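Cellulase IBT99 (Metagenomes, PDB 6WBT) hydrolyses 6-phospho-alpha-glucosides as a family 4 glycosidase that uses NAD and probably a manganese ion. Local coordinates at the interface of chains A and B. Coordinates in Å, arbitrary orientation; residue numbers count along the deposited sequence, not the author numbering. Chains: chain A/B, cellulase IBT99.

The interface of chains A and B. Residues chain A 195, 339, 364, 373; chain B 364, 366, 371-373.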
ATOM      1  N   ASP A 195     -21.219  -5.335  13.459  1.00 53.05           N
ATOM      2  CA  ASP A 195     -20.053  -4.996  12.660  1.00 49.51           C
ATOM      3  C   ASP A 195     -19.953  -5.973  11.495  1.00 45.47           C
ATOM      4  O   ASP A 195     -20.087  -7.187  11.678  1.00 45.11           O
ATOM      5  CB  ASP A 195     -18.779  -5.047  13.505  1.00 50.57           C
ATOM      6  CG  ASP A 195     -18.856  -4.158  14.731  1.00 53.35           C
ATOM      7  OD1 ASP A 195     -19.343  -3.015  14.606  1.00 55.56           O
ATOM      8  OD2 ASP A 195     -18.437  -4.603  15.819  1.00 54.98           O
ATOM      9  N   ARG A 339     -26.457   4.718  11.387  1.00 48.80           N
ATOM     10  CA  ARG A 339     -25.386   3.768  11.105  1.00 47.53           C
ATOM     11  C   ARG A 339     -25.973   2.573  10.362  1.00 49.59           C
ATOM     12  O   ARG A 339     -26.661   1.738  10.959  1.00 49.85           O
ATOM     13  CB  ARG A 339     -24.702   3.335  12.399  1.00 45.14           C
ATOM     14  CG  ARG A 339     -23.459   2.486  12.198  1.00 44.85           C
ATOM     15  CD  ARG A 339     -22.866   2.070  13.534  1.00 45.18           C
ATOM     16  NE  ARG A 339     -21.627   1.316  13.377  1.00 44.98           N
ATOM     17  CZ  ARG A 339     -21.569   0.002  13.195  1.00 43.26           C
ATOM     18  NH1 ARG A 339     -22.685  -0.712  13.142  1.00 41.36           N
ATOM     19  NH2 ARG A 339     -20.395  -0.600  13.063  1.00 43.28           N
ATOM     20  N   TYR A 364     -22.094   6.041   8.548  1.00 45.01           N
ATOM     21  CA  TYR A 364     -23.040   7.004   9.098  1.00 43.75           C
ATOM     22  C   TYR A 364     -23.622   7.835   7.961  1.00 44.26           C
ATOM     23  O   TYR A 364     -22.892   8.568   7.284  1.00 44.09           O
ATOM     24  CB  TYR A 364     -22.364   7.898  10.138  1.00 42.36           C
ATOM     25  CG  TYR A 364     -21.947   7.159  11.392  1.00 42.17           C
ATOM     26  CD1 TYR A 364     -20.763   6.431  11.432  1.00 40.47           C
ATOM     27  CD2 TYR A 364     -22.737   7.187  12.533  1.00 42.28           C
ATOM     28  CE1 TYR A 364     -20.380   5.753  12.575  1.00 39.52           C
ATOM     29  CE2 TYR A 364     -22.362   6.511  13.680  1.00 41.39           C
ATOM     30  CZ  TYR A 364     -21.182   5.797  13.695  1.00 40.91           C
ATOM     31  OH  TYR A 364     -20.804   5.124  14.833  1.00 41.60           O
ATOM     32  N   VAL A 373     -16.652   3.933   8.292  1.00 43.86           N
ATOM     33  CA  VAL A 373     -15.697   3.771   9.380  1.00 43.96           C
ATOM     34  C   VAL A 373     -14.490   2.982   8.888  1.00 41.50           C
ATOM     35  O   VAL A 373     -14.593   2.125   8.003  1.00 41.31           O
ATOM     36  CB  VAL A 373     -16.360   3.089  10.593  1.00 45.19           C
ATOM     37  CG1 VAL A 373     -17.470   3.967  11.152  1.00 46.45           C
ATOM     38  CG2 VAL A 373     -16.900   1.720  10.207  1.00 45.16           C
TER
ATOM     39  N   TYR B 364     -16.604   8.764  15.460  1.00 40.60           N
ATOM     40  CA  TYR B 364     -17.814   8.674  16.264  1.00 44.87           C
ATOM     41  C   TYR B 364     -17.506   7.906  17.545  1.00 44.02           C
ATOM     42  O   TYR B 364     -17.174   6.716  17.498  1.00 43.74           O
ATOM     43  CB  TYR B 364     -18.938   8.006  15.475  1.00 47.64           C
ATOM     44  CG  TYR B 364     -19.470   8.864  14.347  1.00 49.22           C
ATOM     45  CD1 TYR B 364     -18.870   8.851  13.094  1.00 49.88           C
ATOM     46  CD2 TYR B 364     -20.569   9.692  14.540  1.00 49.68           C
ATOM     47  CE1 TYR B 364     -19.353   9.637  12.064  1.00 50.11           C
ATOM     48  CE2 TYR B 364     -21.057  10.480  13.516  1.00 50.73           C
ATOM     49  CZ  TYR B 364     -20.447  10.449  12.279  1.00 50.96           C
ATOM     50  OH  TYR B 364     -20.931  11.233  11.257  1.00 51.71           O
ATOM     51  N   THR B 366     -18.023   5.760  20.366  1.00 50.94           N
ATOM     52  CA  THR B 366     -18.921   4.723  20.849  1.00 52.79           C
ATOM     53  C   THR B 366     -18.506   4.289  22.251  1.00 54.68           C
ATOM     54  O   THR B 366     -17.448   4.667  22.759  1.00 54.69           O
ATOM     55  CB  THR B 366     -18.919   3.519  19.901  1.00 51.65           C
ATOM     56  OG1 THR B 366     -17.748   2.726  20.136  1.00 51.35           O
ATOM     57  CG2 THR B 366     -18.915   3.983  18.453  1.00 50.40           C
ATOM     58  N   GLU B 371     -14.883   5.097  16.379  1.00 47.89           N
ATOM     59  CA  GLU B 371     -15.030   4.582  15.024  1.00 47.53           C
ATOM     60  C   GLU B 371     -14.581   5.657  14.043  1.00 47.50           C
ATOM     61  O   GLU B 371     -15.375   6.531  13.671  1.00 47.01           O
ATOM     62  CB  GLU B 371     -16.474   4.161  14.744  1.00 47.25           C
ATOM     63  CG  GLU B 371     -16.880   2.856  15.406  1.00 48.63           C
ATOM     64  CD  GLU B 371     -18.219   2.345  14.909  1.00 52.09           C
ATOM     65  OE1 GLU B 371     -18.997   3.154  14.362  1.00 52.95           O
ATOM     66  OE2 GLU B 371     -18.487   1.134  15.057  1.00 54.47           O
ATOM     67  N   PRO B 372     -13.323   5.631  13.611  1.00 47.05           N
ATOM     68  CA  PRO B 372     -12.813   6.715  12.764  1.00 46.20           C
ATOM     69  C   PRO B 372     -13.357   6.620  11.348  1.00 45.82           C
ATOM     70  O   PRO B 372     -13.417   5.541  10.754  1.00 46.93           O
ATOM     71  CB  PRO B 372     -11.293   6.504  12.790  1.00 45.42           C
ATOM     72  CG  PRO B 372     -11.041   5.477  13.874  1.00 45.03           C
ATOM     73  CD  PRO B 372     -12.277   4.651  13.934  1.00 45.32           C
ATOM     74  N   VAL B 373     -13.744   7.766  10.808  1.00 44.80           N
ATOM     75  CA  VAL B 373     -14.246   7.848   9.442  1.00 44.63           C
ATOM     76  C   VAL B 373     -13.080   7.734   8.470  1.00 43.78           C
ATOM     77  O   VAL B 373     -12.029   8.363   8.654  1.00 45.05           O
ATOM     78  CB  VAL B 373     -15.024   9.159   9.232  1.00 44.84           C
ATOM     79  CG1 VAL B 373     -15.415   9.322   7.775  1.00 44.48           C
ATOM     80  CG2 VAL B 373     -16.251   9.192  10.132  1.00 47.03           C
TER
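A:Tyr364 and B:Tyr364, copies of one residue on strands 358-366, lay their phenol rings face to face where chains A and B meet in the deposited assembly, possibly a contact of the biological oligomer. The ring centroids are 3.6 Å apart and the planes only 8° from parallel. The two side chains run in opposite directions, which sets the hydroxyl end of each ring over the CB of the other. CG of A:Arg339 lies over the rim of the opposite face of the A:Tyr364 ring, while CG1 of A:Val373 lies in plane at its edge. CG1 of A:Val373, anti to the carbonyl carbon (chi1 -63°), also reaches CB of B:Glu371 at 3.7 Å. Beside it, A:Val373 and B:Val373 form an antiparallel beta bridge between the chains.

Towards the rim, the extended side chain of B:Glu371 crosses A:Tyr364 at about a right angle, and the phenol OH of A:Tyr364 donates a 2.7 Å hydrogen bond to OE1 of B:Glu371 from above the carboxylate plane. A phenylalanine in place of A:Tyr364 could keep the stack but would probably leave OE1 of B:Glu371 without its short phenol hydrogen bond, with the longer, weak contacts of A:Arg339 remaining. That arginine, extended from CG to NE, brings its guanidinium to within 33° of the carboxylate plane. Its NE makes a weak bond to OE1, and NH2 of A:Arg339 forms a salt bridge with OE2 of B:Glu371 at 3.3 Å, weak as a hydrogen bond. The arginine probably offsets the like charges of B:Glu371 and A:Asp195, since NH2 of A:Arg339 also lies 3.1 Å from OD1 of A:Asp195.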